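Local structure of putative molybdenum cofactor biosynthesis protein D2 (MoaD2) / thiamine S (Mycobacterium smegmatis, 6JC0) at residues 38-43 / 52-57; 57-62 / 67-72. The protein probably serves as the small, ubiquitin-like sulfur-carrier subunit of molybdopterin synthase in molybdenum cofactor biosynthesis, as in other members of the MoaD family. One frame throughout, in Å; residues are numbered along the deposited sequence.

Contact 1 (38-43 / 52-57) is a buried contact between two helices. Contact 2 (57-62 / 67-72) joins an inner strand of the sheet to the loop after strand 64-65 and is only partly buried. Both lie in the ubiquitin-like fold of the ThiS family, and C57 belongs to both, where the chain passes from helix 48-54 to strand 58-61. Contact 1 is purely aliphatic on its side chains. Contact 2 adds sulfur, an aromatic ring and a lysine stem. The two meet at Y59, whose OH lies 3.1 Å from L54 O, a probable hydrogen bond. They also meet where V40 CG2 packs on M69 CE.

Contact 1 (38-43 / 52-57); sequences ELVERL and RVLKRC
With chi1 at 171°, V40 turns CG1 to the side away from its own amide N, and this methyl faces L54 of helix 48-54. In L54 the chi1 of -71° sets CG anti to the carbonyl carbon, and an extended chi2 carries CD1 forward to V40. V40 CG1 lies 3.9 Å from L54 CD1 and 4.1 Å from L54 CB. The two side chains run past each other in opposite directions. L54 CD1 also reaches the backbone of helix 36-44, 3.6 Å from V40 O. One turn further along, L43 meets the same methyl through its CB, 4.0 Å from L54 CD1. A single leucine methyl thus touches both V40 and L43. V40 and L54 are the nearest CA pair between the two segments, 7.3 Å apart. Beneath them lies the sheet. L43 rests on L28, V11 and Y13, and L54 on V81 and Y59. A type I turn runs from L54 to C57, leading toward strand 58-61. The side-chain contact is wholly apolar, so it depends on shape and burial, and it ties both helices to the hydrophobic core over the sheet.

Contact 2 (57-62 / 67-72); sequences CSYLCD and RDMAKP
Y59 and M69 cross at about a right angle, with the end of the methionine set obliquely to the phenol ring. M69 CE is 3.7 Å from Y59 CE2 and 3.8 Å from Y59 CD2. The sulfur is also close. M69 SD lies 4.9 Å from the ring centroid, 58° off the ring normal, which makes a Met-aromatic contact of oblique geometry. M69 reaches the ring by folding. Its chain is bent at chi2 (-64°) and again at chi3 (-72°), and these bends bring the methyl back to the tyrosine. The same methionine also packs on V36, A37 and V40 of helix 36-44, so it packs against both that helix and strand 58-61.

The second pair lies two residues further along each segment. The CB of C61 and that of K71 both point across the contact. K71 runs extended and turns only at chi4. Its stem, not its ammonium end, meets the cysteine: K71 CE is 3.6 Å from C61 SG and 3.9 Å from C61 CB. C61 also touches Q77 and V66.

The loop is shaped by a type I turn from D68 to K71. K71 N bonds to D68 O at 3.0 Å, and A70 N makes a weak bond to D68 OD1. A backbone bond between M69 and A37 ties the loop to helix 36-44. The contact joins a sheet strand to an irregular loop through side chains alone. Its chemistry is that of sulfur and carbon: a thioether against an aromatic ring, and a thiol against the methylenes of a lysine. The lysine gives its CD and CE methylenes to the contact, while its ammonium group points away from the cysteine sulfur.

Contact 1 (38-43 / 52-57)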
ATOM      1  N   GLU B  38      35.022   4.812 -28.826  1.00 20.45           N
ATOM      2  CA  GLU B  38      35.866   5.851 -29.409  1.00 23.40           C
ATOM      3  C   GLU B  38      35.115   7.172 -29.543  1.00 19.72           C
ATOM      4  O   GLU B  38      35.696   8.242 -29.380  1.00 20.27           O
ATOM      5  CB  GLU B  38      36.387   5.424 -30.781  1.00 34.03           C
ATOM      6  CG  GLU B  38      37.305   4.218 -30.781  1.00 41.28           C
ATOM      7  CD  GLU B  38      37.772   3.867 -32.181  1.00 50.77           C
ATOM      8  OE1 GLU B  38      38.507   4.679 -32.781  1.00 57.28           O
ATOM      9  OE2 GLU B  38      37.390   2.789 -32.687  1.00 49.67           O
ATOM     10  N   LEU B  39      33.825   7.091 -29.858  1.00 18.82           N
ATOM     11  CA  LEU B  39      32.989   8.281 -29.972  1.00 18.51           C
ATOM     12  C   LEU B  39      32.876   8.978 -28.625  1.00 17.20           C
ATOM     13  O   LEU B  39      33.015  10.199 -28.533  1.00 21.51           O
ATOM     14  CB  LEU B  39      31.593   7.925 -30.493  1.00 13.65           C
ATOM     15  CG  LEU B  39      30.556   9.050 -30.428  1.00 15.88           C
ATOM     16  CD1 LEU B  39      30.980  10.248 -31.281  1.00 14.87           C
ATOM     17  CD2 LEU B  39      29.183   8.548 -30.857  1.00 14.58           C
ATOM     18  N   VAL B  40      32.631   8.190 -27.582  1.00 14.43           N
ATOM     19  CA  VAL B  40      32.497   8.715 -26.228  1.00 14.22           C
ATOM     20  C   VAL B  40      33.770   9.447 -25.801  1.00 18.09           C
ATOM     21  O   VAL B  40      33.705  10.480 -25.128  1.00 18.80           O
ATOM     22  CB  VAL B  40      32.168   7.584 -25.223  1.00 18.04           C
ATOM     23  CG1 VAL B  40      32.234   8.085 -23.787  1.00 13.81           C
ATOM     24  CG2 VAL B  40      30.787   7.011 -25.517  1.00 18.34           C
ATOM     25  N   GLU B  41      34.920   8.922 -26.212  1.00 21.95           N
ATOM     26  CA  GLU B  41      36.199   9.569 -25.932  1.00 24.62           C
ATOM     27  C   GLU B  41      36.247  10.958 -26.557  1.00 23.59           C
ATOM     28  O   GLU B  41      36.661  11.924 -25.916  1.00 22.08           O
ATOM     29  CB  GLU B  41      37.369   8.729 -26.454  1.00 30.11           C
ATOM     30  CG  GLU B  41      37.623   7.440 -25.697  1.00 41.93           C
ATOM     31  CD  GLU B  41      38.750   6.622 -26.309  1.00 53.05           C
ATOM     32  OE1 GLU B  41      39.080   6.846 -27.496  1.00 54.09           O
ATOM     33  OE2 GLU B  41      39.306   5.755 -25.603  1.00 57.40           O
ATOM     34  N   ARG B  42      35.819  11.051 -27.815  1.00 17.96           N
ATOM     35  CA  ARG B  42      35.849  12.321 -28.534  1.00 17.46           C
ATOM     36  C   ARG B  42      34.820  13.301 -27.975  1.00 19.82           C
ATOM     37  O   ARG B  42      35.066  14.504 -27.915  1.00 14.74           O
ATOM     38  CB  ARG B  42      35.624  12.093 -30.031  1.00 15.04           C
ATOM     39  CG  ARG B  42      36.749  11.305 -30.695  1.00 16.17           C
ATOM     40  CD  ARG B  42      36.453  11.019 -32.161  1.00 14.07           C
ATOM     41  NE  ARG B  42      37.561  10.327 -32.814  1.00 19.76           N
ATOM     42  CZ  ARG B  42      38.637  10.932 -33.305  1.00 21.43           C
ATOM     43  NH1 ARG B  42      39.595  10.221 -33.883  1.00 24.81           N
ATOM     44  NH2 ARG B  42      38.761  12.249 -33.216  1.00 21.90           N
ATOM     45  N   LEU B  43      33.669  12.786 -27.559  1.00 12.75           N
ATOM     46  CA  LEU B  43      32.664  13.625 -26.912  1.00 12.84           C
ATOM     47  C   LEU B  43      33.182  14.202 -25.593  1.00 18.36           C
ATOM     48  O   LEU B  43      32.888  15.347 -25.240  1.00 16.35           O
ATOM     49  CB  LEU B  43      31.381  12.832 -26.652  1.00 14.94           C
ATOM     50  CG  LEU B  43      30.590  12.294 -27.844  1.00 17.90           C
ATOM     51  CD1 LEU B  43      29.307  11.631 -27.350  1.00 17.46           C
ATOM     52  CD2 LEU B  43      30.288  13.403 -28.846  1.00 12.55           C
ATOM     53  N   ARG B  52      33.491  13.354 -17.191  1.00 25.89           N
ATOM     54  CA  ARG B  52      33.182  12.749 -15.900  1.00 28.08           C
ATOM     55  C   ARG B  52      31.796  12.097 -15.900  1.00 23.65           C
ATOM     56  O   ARG B  52      31.640  10.950 -15.484  1.00 22.23           O
ATOM     57  CB  ARG B  52      33.271  13.808 -14.796  1.00 35.51           C
ATOM     58  CG  ARG B  52      33.762  13.289 -13.454  1.00 43.84           C
ATOM     59  CD  ARG B  52      33.906  14.413 -12.426  1.00 49.52           C
ATOM     60  NE  ARG B  52      34.819  15.466 -12.871  1.00 52.50           N
ATOM     61  CZ  ARG B  52      34.445  16.712 -13.156  1.00 50.75           C
ATOM     62  NH1 ARG B  52      33.173  17.069 -13.034  1.00 53.83           N
ATOM     63  NH2 ARG B  52      35.345  17.602 -13.556  1.00 45.47           N
ATOM     64  N   VAL B  53      30.794  12.833 -16.374  1.00 20.44           N
ATOM     65  CA  VAL B  53      29.428  12.324 -16.436  1.00 18.92           C
ATOM     66  C   VAL B  53      29.316  11.118 -17.368  1.00 20.90           C
ATOM     67  O   VAL B  53      28.587  10.166 -17.074  1.00 21.89           O
ATOM     68  CB  VAL B  53      28.443  13.425 -16.893  1.00 24.79           C
ATOM     69  CG1 VAL B  53      27.095  12.828 -17.308  1.00 20.36           C
ATOM     70  CG2 VAL B  53      28.253  14.455 -15.786  1.00 25.52           C
ATOM     71  N   LEU B  54      30.052  11.150 -18.478  1.00 18.90           N
ATOM     72  CA  LEU B  54      29.994  10.080 -19.474  1.00 15.36           C
ATOM     73  C   LEU B  54      30.425   8.717 -18.934  1.00 27.08           C
ATOM     74  O   LEU B  54      29.972   7.682 -19.423  1.00 25.89           O
ATOM     75  CB  LEU B  54      30.860  10.430 -20.685  1.00 15.42           C
ATOM     76  CG  LEU B  54      30.369  11.545 -21.607  1.00 17.99           C
ATOM     77  CD1 LEU B  54      31.349  11.748 -22.750  1.00 16.17           C
ATOM     78  CD2 LEU B  54      28.989  11.226 -22.140  1.00 21.82           C
ATOM     79  N   LYS B  55      31.302   8.719 -17.933  1.00 30.47           N
ATOM     80  CA  LYS B  55      31.817   7.475 -17.370  1.00 34.50           C
ATOM     81  C   LYS B  55      30.702   6.548 -16.902  1.00 26.11           C
ATOM     82  O   LYS B  55      30.802   5.329 -17.028  1.00 24.46           O
ATOM     83  CB  LYS B  55      32.769   7.762 -16.206  1.00 41.46           C
ATOM     84  CG  LYS B  55      34.212   7.985 -16.629  1.00 48.83           C
ATOM     85  CD  LYS B  55      35.173   7.573 -15.524  1.00 54.33           C
ATOM     86  CE  LYS B  55      36.508   7.119 -16.096  1.00 58.24           C
ATOM     87  NZ  LYS B  55      37.314   6.378 -15.085  1.00 61.04           N
ATOM     88  N   ARG B  56      29.629   7.134 -16.383  1.00 24.73           N
ATOM     89  CA  ARG B  56      28.541   6.353 -15.811  1.00 26.68           C
ATOM     90  C   ARG B  56      27.307   6.314 -16.714  1.00 27.06           C
ATOM     91  O   ARG B  56      26.243   5.860 -16.299  1.00 26.65           O
ATOM     92  CB  ARG B  56      28.167   6.911 -14.438  1.00 26.07           C
ATOM     93  CG  ARG B  56      29.333   6.963 -13.466  1.00 32.22           C
ATOM     94  CD  ARG B  56      28.918   7.576 -12.142  1.00 40.39           C
ATOM     95  NE  ARG B  56      27.791   6.860 -11.552  1.00 47.61           N
ATOM     96  CZ  ARG B  56      27.216   7.187 -10.400  1.00 50.85           C
ATOM     97  NH1 ARG B  56      27.664   8.225  -9.702  1.00 55.08           N
ATOM     98  NH2 ARG B  56      26.193   6.475  -9.946  1.00 44.92           N
ATOM     99  N   CYS B  57      27.453   6.782 -17.949  1.00 19.23           N
ATOM    100  CA  CYS B  57      26.328   6.806 -18.879  1.00 21.19           C
ATOM    101  C   CYS B  57      26.128   5.478 -19.608  1.00 18.51           C
ATOM    102  O   CYS B  57      27.067   4.696 -19.775  1.00 19.99           O
ATOM    103  CB  CYS B  57      26.510   7.926 -19.909  1.00 16.62           C
ATOM    104  SG  CYS B  57      26.182   9.583 -19.272  1.00 22.67           S
TER

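Contact 2 (57-62 / 67-72)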
ATOM      1  N   CYS B  57      27.453   6.782 -17.949  1.00 19.23           N
ATOM      2  CA  CYS B  57      26.328   6.806 -18.879  1.00 21.19           C
ATOM      3  C   CYS B  57      26.128   5.478 -19.608  1.00 18.51           C
ATOM      4  O   CYS B  57      27.067   4.696 -19.775  1.00 19.99           O
ATOM      5  CB  CYS B  57      26.510   7.926 -19.909  1.00 16.62           C
ATOM      6  SG  CYS B  57      26.182   9.583 -19.272  1.00 22.67           S
ATOM      7  N   SER B  58      24.890   5.232 -20.029  1.00 15.81           N
ATOM      8  CA  SER B  58      24.598   4.170 -20.982  1.00 17.82           C
ATOM      9  C   SER B  58      24.256   4.827 -22.310  1.00 19.63           C
ATOM     10  O   SER B  58      24.143   6.055 -22.385  1.00 22.08           O
ATOM     11  CB  SER B  58      23.458   3.275 -20.498  1.00 17.82           C
ATOM     12  OG  SER B  58      22.262   4.014 -20.352  1.00 23.32           O
ATOM     13  N   TYR B  59      24.103   4.029 -23.361  1.00 20.05           N
ATOM     14  CA  TYR B  59      23.950   4.594 -24.697  1.00 23.53           C
ATOM     15  C   TYR B  59      22.934   3.858 -25.559  1.00 25.24           C
ATOM     16  O   TYR B  59      22.800   2.633 -25.489  1.00 26.03           O
ATOM     17  CB  TYR B  59      25.311   4.626 -25.405  1.00 20.96           C
ATOM     18  CG  TYR B  59      26.348   5.397 -24.624  1.00 18.33           C
ATOM     19  CD1 TYR B  59      26.467   6.776 -24.765  1.00 14.20           C
ATOM     20  CD2 TYR B  59      27.183   4.754 -23.718  1.00 21.56           C
ATOM     21  CE1 TYR B  59      27.401   7.492 -24.033  1.00 10.69           C
ATOM     22  CE2 TYR B  59      28.115   5.461 -22.980  1.00 20.42           C
ATOM     23  CZ  TYR B  59      28.223   6.829 -23.147  1.00 16.20           C
ATOM     24  OH  TYR B  59      29.152   7.535 -22.420  1.00 19.87           O
ATOM     25  N   LEU B  60      22.215   4.630 -26.368  1.00 17.23           N
ATOM     26  CA  LEU B  60      21.331   4.080 -27.382  1.00 20.51           C
ATOM     27  C   LEU B  60      21.808   4.481 -28.771  1.00 18.03           C
ATOM     28  O   LEU B  60      22.268   5.602 -28.974  1.00 17.70           O
ATOM     29  CB  LEU B  60      19.896   4.566 -27.179  1.00 22.91           C
ATOM     30  CG  LEU B  60      19.340   4.625 -25.758  1.00 21.41           C
ATOM     31  CD1 LEU B  60      17.987   5.312 -25.773  1.00 18.35           C
ATOM     32  CD2 LEU B  60      19.241   3.231 -25.148  1.00 19.91           C
ATOM     33  N   CYS B  61      21.700   3.559 -29.719  1.00 18.65           N
ATOM     34  CA  CYS B  61      21.893   3.873 -31.132  1.00 17.94           C
ATOM     35  C   CYS B  61      20.555   3.696 -31.828  1.00 22.78           C
ATOM     36  O   CYS B  61      20.047   2.578 -31.909  1.00 26.85           O
ATOM     37  CB  CYS B  61      22.953   2.970 -31.765  1.00 17.31           C
ATOM     38  SG  CYS B  61      24.645   3.297 -31.233  1.00 21.51           S
ATOM     39  N   ASP B  62      19.988   4.795 -32.322  1.00 21.93           N
ATOM     40  CA  ASP B  62      18.612   4.805 -32.813  1.00 23.78           C
ATOM     41  C   ASP B  62      17.686   4.197 -31.760  1.00 23.61           C
ATOM     42  O   ASP B  62      16.862   3.336 -32.060  1.00 28.69           O
ATOM     43  CB  ASP B  62      18.493   4.052 -34.141  1.00 27.25           C
ATOM     44  CG  ASP B  62      19.216   4.753 -35.281  1.00 27.70           C
ATOM     45  OD1 ASP B  62      19.493   5.965 -35.161  1.00 26.99           O
ATOM     46  OD2 ASP B  62      19.503   4.093 -36.302  1.00 27.68           O
ATOM     47  N   ARG B  67      24.895  -2.694 -26.093  1.00 30.99           N
ATOM     48  CA  ARG B  67      25.393  -3.728 -25.194  1.00 35.31           C
ATOM     49  C   ARG B  67      26.909  -3.859 -25.290  1.00 37.48           C
ATOM     50  O   ARG B  67      27.586  -4.104 -24.292  1.00 39.93           O
ATOM     51  CB  ARG B  67      24.730  -5.072 -25.504  1.00 38.59           C
ATOM     52  CG  ARG B  67      23.253  -5.144 -25.150  1.00 45.03           C
ATOM     53  CD  ARG B  67      22.636  -6.431 -25.681  1.00 57.14           C
ATOM     54  NE  ARG B  67      21.391  -6.774 -24.999  1.00 69.53           N
ATOM     55  CZ  ARG B  67      20.662  -7.854 -25.268  1.00 75.25           C
ATOM     56  NH1 ARG B  67      21.049  -8.700 -26.214  1.00 75.76           N
ATOM     57  NH2 ARG B  67      19.544  -8.086 -24.595  1.00 77.46           N
ATOM     58  N   ASP B  68      27.431  -3.701 -26.501  1.00 37.58           N
ATOM     59  CA  ASP B  68      28.864  -3.792 -26.750  1.00 35.32           C
ATOM     60  C   ASP B  68      29.408  -2.427 -27.176  1.00 29.39           C
ATOM     61  O   ASP B  68      29.064  -1.918 -28.239  1.00 27.39           O
ATOM     62  CB  ASP B  68      29.149  -4.851 -27.821  1.00 37.18           C
ATOM     63  CG  ASP B  68      30.632  -5.064 -28.062  1.00 41.28           C
ATOM     64  OD1 ASP B  68      31.445  -4.668 -27.201  1.00 41.40           O
ATOM     65  OD2 ASP B  68      30.984  -5.641 -29.113  1.00 45.41           O
ATOM     66  N   MET B  69      30.259  -1.836 -26.345  1.00 29.12           N
ATOM     67  CA  MET B  69      30.786  -0.505 -26.633  1.00 28.71           C
ATOM     68  C   MET B  69      31.759  -0.511 -27.812  1.00 28.34           C
ATOM     69  O   MET B  69      32.152   0.545 -28.309  1.00 24.68           O
ATOM     70  CB  MET B  69      31.461   0.076 -25.391  1.00 23.07           C
ATOM     71  CG  MET B  69      30.484   0.414 -24.279  1.00 30.21           C
ATOM     72  SD  MET B  69      29.321   1.714 -24.751  1.00 27.71           S
ATOM     73  CE  MET B  69      30.408   3.143 -24.763  1.00 14.35           C
ATOM     74  N   ALA B  70      32.138  -1.702 -28.266  1.00 25.67           N
ATOM     75  CA  ALA B  70      33.027  -1.824 -29.414  1.00 24.23           C
ATOM     76  C   ALA B  70      32.238  -1.718 -30.712  1.00 19.99           C
ATOM     77  O   ALA B  70      32.818  -1.719 -31.798  1.00 24.45           O
ATOM     78  CB  ALA B  70      33.795  -3.140 -29.359  1.00 24.76           C
ATOM     79  N   LYS B  71      30.914  -1.640 -30.585  1.00 23.06           N
ATOM     80  CA  LYS B  71      30.014  -1.522 -31.732  1.00 21.60           C
ATOM     81  C   LYS B  71      30.459  -0.435 -32.703  1.00 23.61           C
ATOM     82  O   LYS B  71      30.539   0.735 -32.335  1.00 24.27           O
ATOM     83  CB  LYS B  71      28.588  -1.226 -31.266  1.00 20.83           C
ATOM     84  CG  LYS B  71      27.650  -0.819 -32.396  1.00 23.65           C
ATOM     85  CD  LYS B  71      26.304  -0.357 -31.856  1.00 31.67           C
ATOM     86  CE  LYS B  71      25.417   0.201 -32.961  1.00 31.61           C
ATOM     87  NZ  LYS B  71      25.003  -0.845 -33.929  1.00 34.84           N
ATOM     88  N   PRO B  72      30.751  -0.821 -33.951  1.00 21.36           N
ATOM     89  CA  PRO B  72      31.194   0.137 -34.967  1.00 19.50           C
ATOM     90  C   PRO B  72      30.057   1.014 -35.485  1.00 19.77           C
ATOM     91  O   PRO B  72      28.945   0.527 -35.695  1.00 14.81           O
ATOM     92  CB  PRO B  72      31.734  -0.760 -36.092  1.00 24.47           C
ATOM     93  CG  PRO B  72      31.856  -2.135 -35.486  1.00 26.89           C
ATOM     94  CD  PRO B  72      30.793  -2.206 -34.446  1.00 22.89           C
TER